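Local coordinates for protein saframycin Mx1 synthetase B (PDB 3KXW) that belongs to the ANL superfamily of AMP-binding enzymes and holds 5'-O-[(S)-(dodecanoyloxy)(hydroxy)phosphoryl]adenosine in its pocket, at residues 173-178 against 329-334; 181-186 against 414-419. All coordinates share one frame; numbering follows the deposited sequence.

Interaction 1 and interaction 2 lie on one beta hairpin, whose antiparallel strands 169-174 and 184-188 follow each other in the chain. Interaction 1 sets the end of the first strand and the loop after it against residues 329-334; interaction 2 sets the second strand and the residues leading into it against 414-419. The order along the chain is therefore 173-178, 181-186, 329-334, 414-419, with the two contacts crossing. Their centres are about 10 Å apart. Gln-173 O and Val-185 N probably hydrogen-bond across the hairpin, as do Ser-178 OG and Lys-183 NZ. The hairpin thereby joins the pocket loop 329-334 to the start of helix 417-424.

Interaction 1. Residues 173-178 against 329-334; sequences QYTSGS and LAEATL. With 1ZZ (5'-O-[(S)-(dodecanoyloxy)(hydroxy)phosphoryl]adenosine), chain B.
Gln-173, on strand 169-174, reaches over Ala-330 into the turn that follows strand 323-328, in the AMP-binding region of this ANL-superfamily fold. The loop after the strand, with its TSGS sequence, resembles the phosphate-binding loop of the family. From CB, CG swings between the backbone N and the carbonyl carbon (chi1 53°), and the chain then runs extended. CG passes Ala-330 CB at 4.0 Å, and CD lies closer to the same methyl. At the tip NE2 gives a hydrogen bond to Thr-333 O, 3.0 Å long with an N-H...O angle of 162°; the donor sits in the carbonyl plane on a lone pair, and the acceptor lies almost in the plane of the glutamine amide. NE2 also lies 3.1 Å from Ala-330 O, while OE1 stands 4.1 Å from both Ala-330 CB and Thr-333 O. This buried side chain thus ties the strand to the loop just past the short 3-10 segment 330-331.

Thr-175 adds the second touch, its CG2 meeting Ala-330 CB at 3.7 Å. Its OG1 is hydrogen-bonded to a water that donates to Glu-331 OE2 at 2.7 Å, the oxygen that is hydrogen-bonded to Tyr-413 OH as well. The same turn lines the ligand pocket: Leu-334 CD1 packs on the dodecanoyl chain at C11, and Ala-330 N donates to the phosphate oxygen O3 of 5'-O-[(S)-(dodecanoyloxy)(hydroxy)phosphoryl]adenosine at 3.0 Å.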
loop_
_atom_site.group_PDB
_atom_site.type_symbol
_atom_site.label_atom_id
_atom_site.label_comp_id
_atom_site.label_asym_id
_atom_site.label_seq_id
_atom_site.Cartn_x
_atom_site.Cartn_y
_atom_site.Cartn_z
ATOM N N GLN A 173 7.058 -9.842 2.611
ATOM C CA GLN A 173 6.494 -8.509 2.542
ATOM C C GLN A 173 6.258 -7.945 3.938
ATOM O O GLN A 173 5.476 -8.484 4.725
ATOM C CB GLN A 173 5.245 -8.427 1.648
ATOM C CG GLN A 173 4.104 -9.381 1.906
ATOM C CD GLN A 173 2.874 -9.099 0.972
ATOM O OE1 GLN A 173 2.835 -8.073 0.288
ATOM N NE2 GLN A 173 1.900 -10.019 0.937
ATOM N N TYR A 174 6.969 -6.870 4.239
ATOM C CA TYR A 174 6.855 -6.237 5.545
ATOM C C TYR A 174 5.663 -5.299 5.597
ATOM O O TYR A 174 5.464 -4.488 4.694
ATOM C CB TYR A 174 8.163 -5.524 5.898
ATOM C CG TYR A 174 9.189 -6.504 6.384
ATOM C CD1 TYR A 174 9.287 -6.809 7.725
ATOM C CD2 TYR A 174 10.032 -7.154 5.504
ATOM C CE1 TYR A 174 10.208 -7.716 8.183
ATOM C CE2 TYR A 174 10.962 -8.068 5.953
ATOM C CZ TYR A 174 11.039 -8.357 7.283
ATOM O OH TYR A 174 11.958 -9.283 7.732
ATOM N N THR A 175 4.845 -5.424 6.637
ATOM C CA THR A 175 3.623 -4.634 6.709
ATOM C C THR A 175 3.917 -3.320 7.395
ATOM O O THR A 175 4.981 -3.154 7.996
ATOM C CB THR A 175 2.533 -5.349 7.508
ATOM O OG1 THR A 175 2.998 -5.563 8.845
ATOM C CG2 THR A 175 2.196 -6.684 6.876
ATOM N N SER A 176 2.978 -2.386 7.326
ATOM C CA SER A 176 3.090 -1.186 8.145
ATOM C C SER A 176 2.700 -1.559 9.569
ATOM O O SER A 176 2.187 -2.658 9.838
ATOM C CB SER A 176 2.177 -0.071 7.636
ATOM O OG SER A 176 0.813 -0.433 7.801
ATOM N N GLY A 177 2.910 -0.636 10.486
ATOM C CA GLY A 177 2.610 -0.933 11.854
ATOM C C GLY A 177 3.729 -1.820 12.331
ATOM O O GLY A 177 4.711 -2.048 11.615
ATOM N N SER A 178 3.581 -2.308 13.555
ATOM C CA SER A 178 4.641 -3.030 14.217
ATOM C C SER A 178 5.968 -2.353 13.911
ATOM O O SER A 178 6.918 -3.019 13.525
ATOM C CB SER A 178 4.665 -4.488 13.761
ATOM O OG SER A 178 3.456 -5.135 14.081
ATOM N N LEU A 329 -5.113 -7.997 2.834
ATOM C CA LEU A 329 -3.958 -7.730 3.692
ATOM C C LEU A 329 -2.799 -8.634 3.315
ATOM O O LEU A 329 -2.992 -9.669 2.680
ATOM C CB LEU A 329 -4.263 -7.851 5.182
ATOM C CG LEU A 329 -5.187 -8.850 5.898
ATOM C CD1 LEU A 329 -5.825 -9.970 5.058
ATOM C CD2 LEU A 329 -4.635 -9.329 7.253
ATOM N N ALA A 330 -1.602 -8.243 3.729
ATOM C CA ALA A 330 -0.389 -8.941 3.305
ATOM C C ALA A 330 -0.402 -10.393 3.770
ATOM O O ALA A 330 0.114 -11.264 3.089
ATOM C CB ALA A 330 0.823 -8.238 3.841
ATOM N N GLU A 331 -0.989 -10.629 4.943
ATOM C CA GLU A 331 -1.046 -11.974 5.543
ATOM C C GLU A 331 -1.857 -12.944 4.687
ATOM O O GLU A 331 -1.731 -14.167 4.815
ATOM C CB GLU A 331 -1.599 -11.916 6.978
ATOM C CG GLU A 331 -0.608 -11.355 7.992
ATOM C CD GLU A 331 -0.673 -9.840 8.111
ATOM O OE1 GLU A 331 -1.198 -9.188 7.169
ATOM O OE2 GLU A 331 -0.210 -9.297 9.150
ATOM N N ALA A 332 -2.706 -12.393 3.817
ATOM C CA ALA A 332 -3.460 -13.213 2.875
ATOM C C ALA A 332 -2.971 -12.984 1.444
ATOM O O ALA A 332 -3.716 -13.166 0.475
ATOM C CB ALA A 332 -4.943 -12.939 2.989
ATOM N N THR A 333 -1.691 -12.626 1.338
ATOM C CA THR A 333 -1.032 -12.271 0.096
ATOM C C THR A 333 -1.521 -10.926 -0.402
ATOM O O THR A 333 -0.771 -9.961 -0.395
ATOM C CB THR A 333 -1.134 -13.389 -0.986
ATOM O OG1 THR A 333 -0.540 -14.585 -0.468
ATOM C CG2 THR A 333 -0.383 -13.001 -2.196
ATOM N N LEU A 334 -2.787 -10.840 -0.802
ATOM C CA LEU A 334 -3.336 -9.523 -1.099
ATOM C C LEU A 334 -4.845 -9.542 -1.083
ATOM O O LEU A 334 -5.450 -9.172 -0.088
ATOM C CB LEU A 334 -2.834 -8.985 -2.439
ATOM C CG LEU A 334 -3.252 -7.533 -2.736
ATOM C CD1 LEU A 334 -2.556 -6.562 -1.789
ATOM C CD2 LEU A 334 -2.926 -7.211 -4.190
HETATM P P 1ZZ B . -1.608 -4.288 4.327
HETATM C C1 1ZZ B . -4.619 -5.017 -9.971
HETATM N N1 1ZZ B . -7.731 -2.415 4.885
HETATM O O1 1ZZ B . -3.784 -2.924 2.322
HETATM C C2 1ZZ B . -4.865 -4.405 -8.586
HETATM N N2 1ZZ B . -8.522 -2.857 2.841
HETATM O O2 1ZZ B . -2.120 -4.519 2.761
HETATM C C3 1ZZ B . -5.509 -5.407 -7.619
HETATM N N3 1ZZ B . -9.897 -1.314 5.871
HETATM O O3 1ZZ B . -1.126 -5.548 4.853
HETATM C C4 1ZZ B . -5.346 -4.943 -6.164
HETATM N N4 1ZZ B . -11.662 -1.227 4.233
HETATM O O4 1ZZ B . -0.428 -3.186 4.305
HETATM C C5 1ZZ B . -6.325 -5.636 -5.201
HETATM N N5 1ZZ B . -11.532 -2.114 2.076
HETATM O O5 1ZZ B . -2.832 -3.676 5.280
HETATM C C6 1ZZ B . -6.158 -5.007 -3.811
HETATM O O6 1ZZ B . -5.378 -2.477 5.672
HETATM C C7 1ZZ B . -7.093 -5.350 -2.625
HETATM O O7 1ZZ B . -6.960 -3.100 8.034
HETATM C C8 1ZZ B . -6.953 -4.574 -1.300
HETATM O O8 1ZZ B . -5.892 -5.288 7.576
HETATM C C9 1ZZ B . -5.817 -5.194 -0.472
HETATM C C10 1ZZ B . -5.094 -4.197 0.466
HETATM C C11 1ZZ B . -3.815 -4.890 1.015
HETATM C C12 1ZZ B . -3.477 -4.280 2.388
HETATM C C13 1ZZ B . -4.084 -4.321 5.359
HETATM C C14 1ZZ B . -4.942 -3.592 6.189
HETATM C C15 1ZZ B . -6.216 -4.403 6.627
HETATM C C16 1ZZ B . -7.089 -3.485 6.996
HETATM C C17 1ZZ B . -6.861 -2.483 5.972
HETATM C C18 1ZZ B . -7.474 -2.971 3.567
HETATM C C19 1ZZ B . -9.547 -2.153 3.670
HETATM C C20 1ZZ B . -9.086 -1.950 4.869
HETATM C C21 1ZZ B . -11.112 -0.925 5.569
HETATM C C22 1ZZ B . -10.983 -1.779 3.366
HETATM O O HOH W 1 0.352 -6.770 10.073
#

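Interaction 2. Residues 181-186 against 414-419; sequences HPKGVM and WNQPEE
Lys-183 and Gln-416 both carry CG anti to the carbonyl carbon (chi1 -67° and -66°), and their side chains cross at about a right angle. The lysine runs extended as far as CE, then bends at chi4 (73°) to place NZ 2.9 Å from Glu-419 OE1. This salt bridge meets the carboxylate oxygen on its anti side and somewhat out of its plane; NZ is also hydrogen-bonded to Ser-178 OG. Gln-416, at the N-cap position of helix 417-424, pushes its amide up to the backbone of His-181 and Pro-182. NE2 makes a weak hydrogen bond of 3.4 Å to His-181 O and comes within 2.9 Å of Pro-182 O.

Two waters complete the polar network. One donates to both His-181 O and Gln-416 OE1 while accepting from Lys-183 NZ; the other accepts from Gly-184 N and Gln-416 NE2 and donates to Trp-414 O. Both ends of the glutamine amide are therefore held by water. Next along, Trp-414 N donates to Gly-184 O at 2.8 Å. Met-186, a selenomethionine, crosses the Trp-414 side chain at about a right angle. Its SE lies obliquely, 5.3 Å from the centroid of the six-membered ring, a Met-aromatic contact, with CG in plane at the ring edge and CE 3.8 Å from CE3.

The contact thus joins the start of helix 417-424 to strand 184-188. On neighbouring strand 169-174, Leu-172 touches both Met-186 and Trp-414, and Pro-182 packs on Arg-109 and Ile-110 of helix 101-114.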
loop_
_atom_site.group_PDB
_atom_site.type_symbol
_atom_site.label_atom_id
_atom_site.label_comp_id
_atom_site.label_asym_id
_atom_site.label_seq_id
_atom_site.Cartn_x
_atom_site.Cartn_y
_atom_site.Cartn_z
ATOM N N HIS A 181 8.898 -4.120 15.866
ATOM C CA HIS A 181 9.333 -5.429 15.386
ATOM C C HIS A 181 8.624 -5.721 14.067
ATOM O O HIS A 181 7.628 -6.428 14.041
ATOM C CB HIS A 181 9.014 -6.522 16.409
ATOM C CG HIS A 181 9.711 -6.348 17.723
ATOM N ND1 HIS A 181 11.036 -6.682 17.917
ATOM C CD2 HIS A 181 9.264 -5.883 18.915
ATOM C CE1 HIS A 181 11.380 -6.426 19.168
ATOM N NE2 HIS A 181 10.324 -5.939 19.794
ATOM N N PRO A 182 9.121 -5.138 12.971
ATOM C CA PRO A 182 8.410 -5.214 11.696
ATOM C C PRO A 182 8.099 -6.660 11.356
ATOM O O PRO A 182 8.957 -7.537 11.550
ATOM C CB PRO A 182 9.415 -4.636 10.694
ATOM C CG PRO A 182 10.218 -3.675 11.502
ATOM C CD PRO A 182 10.353 -4.331 12.871
ATOM N N LYS A 183 6.900 -6.896 10.835
ATOM C CA LYS A 183 6.442 -8.256 10.509
ATOM C C LYS A 183 6.648 -8.541 9.035
ATOM O O LYS A 183 6.051 -7.876 8.181
ATOM C CB LYS A 183 4.952 -8.409 10.833
ATOM C CG LYS A 183 4.604 -8.335 12.315
ATOM C CD LYS A 183 3.070 -8.274 12.462
ATOM C CE LYS A 183 2.587 -8.764 13.822
ATOM N NZ LYS A 183 2.894 -7.765 14.883
ATOM N N GLY A 184 7.521 -9.502 8.740
ATOM C CA GLY A 184 7.800 -9.917 7.377
ATOM C C GLY A 184 6.970 -11.132 7.012
ATOM O O GLY A 184 7.253 -12.264 7.436
ATOM N N VAL A 185 5.911 -10.892 6.254
ATOM C CA VAL A 185 4.995 -11.956 5.873
ATOM C C VAL A 185 5.660 -12.877 4.848
ATOM O O VAL A 185 6.187 -12.417 3.831
ATOM C CB VAL A 185 3.695 -11.373 5.292
ATOM C CG1 VAL A 185 2.792 -12.500 4.776
ATOM C CG2 VAL A 185 2.999 -10.488 6.353
HETATM N N MSE A 186 5.656 -14.176 5.137
HETATM C CA MSE A 186 6.324 -15.149 4.284
HETATM C C MSE A 186 5.376 -15.617 3.186
HETATM O O MSE A 186 4.511 -16.446 3.433
HETATM C CB MSE A 186 6.762 -16.336 5.146
HETATM C CG MSE A 186 7.590 -15.871 6.340
HETATM SE SE MSE A 186 7.717 -17.254 7.753
HETATM C CE MSE A 186 8.573 -18.661 6.778
ATOM N N TRP A 414 8.276 -13.965 9.363
ATOM C CA TRP A 414 9.658 -14.445 9.429
ATOM C C TRP A 414 10.240 -14.340 10.838
ATOM O O TRP A 414 10.311 -13.261 11.399
ATOM C CB TRP A 414 10.556 -13.691 8.447
ATOM C CG TRP A 414 11.902 -14.325 8.370
ATOM C CD1 TRP A 414 13.037 -13.936 9.019
ATOM C CD2 TRP A 414 12.239 -15.491 7.626
ATOM N NE1 TRP A 414 14.068 -14.794 8.714
ATOM C CE2 TRP A 414 13.606 -15.758 7.863
ATOM C CE3 TRP A 414 11.519 -16.338 6.790
ATOM C CZ2 TRP A 414 14.274 -16.838 7.273
ATOM C CZ3 TRP A 414 12.187 -17.413 6.192
ATOM C CH2 TRP A 414 13.553 -17.650 6.447
ATOM N N ASN A 415 10.619 -15.479 11.407
ATOM C CA ASN A 415 11.325 -15.492 12.686
ATOM C C ASN A 415 10.552 -14.831 13.841
ATOM O O ASN A 415 11.150 -14.234 14.728
ATOM C CB ASN A 415 12.695 -14.808 12.515
ATOM C CG ASN A 415 13.638 -15.123 13.651
ATOM O OD1 ASN A 415 13.645 -16.240 14.151
ATOM N ND2 ASN A 415 14.419 -14.131 14.090
ATOM N N GLN A 416 9.228 -14.927 13.811
ATOM C CA GLN A 416 8.376 -14.415 14.889
ATOM C C GLN A 416 7.322 -15.468 15.214
ATOM O O GLN A 416 6.162 -15.371 14.793
ATOM C CB GLN A 416 7.722 -13.075 14.524
ATOM C CG GLN A 416 8.719 -11.906 14.358
ATOM C CD GLN A 416 8.060 -10.543 14.429
ATOM O OE1 GLN A 416 7.359 -10.237 15.389
ATOM N NE2 GLN A 416 8.313 -9.700 13.430
ATOM N N PRO A 417 7.733 -16.496 15.951
ATOM C CA PRO A 417 6.901 -17.693 16.130
ATOM C C PRO A 417 5.662 -17.398 16.955
ATOM O O PRO A 417 4.584 -17.889 16.619
ATOM C CB PRO A 417 7.813 -18.686 16.874
ATOM C CG PRO A 417 9.159 -18.015 17.017
ATOM C CD PRO A 417 9.048 -16.580 16.616
ATOM N N GLU A 418 5.796 -16.588 17.998
ATOM C CA GLU A 418 4.638 -16.284 18.844
ATOM C C GLU A 418 3.625 -15.413 18.112
ATOM O O GLU A 418 2.437 -15.644 18.207
ATOM C CB GLU A 418 5.071 -15.555 20.126
ATOM C CG GLU A 418 6.045 -16.339 21.001
ATOM C CD GLU A 418 7.526 -16.051 20.705
ATOM O OE1 GLU A 418 7.858 -15.474 19.646
ATOM O OE2 GLU A 418 8.366 -16.396 21.566
ATOM N N GLU A 419 4.104 -14.379 17.422
ATOM C CA GLU A 419 3.208 -13.522 16.652
ATOM C C GLU A 419 2.534 -14.342 15.548
ATOM O O GLU A 419 1.368 -14.094 15.216
ATOM C CB GLU A 419 3.969 -12.333 16.066
ATOM C CG GLU A 419 4.122 -11.188 17.037
ATOM C CD GLU A 419 2.775 -10.636 17.451
ATOM O OE1 GLU A 419 2.166 -9.884 16.668
ATOM O OE2 GLU A 419 2.317 -10.974 18.558
HETATM O O HOH W 2 5.765 -8.023 15.457
HETATM O O HOH W 3 9.133 -10.744 10.826
#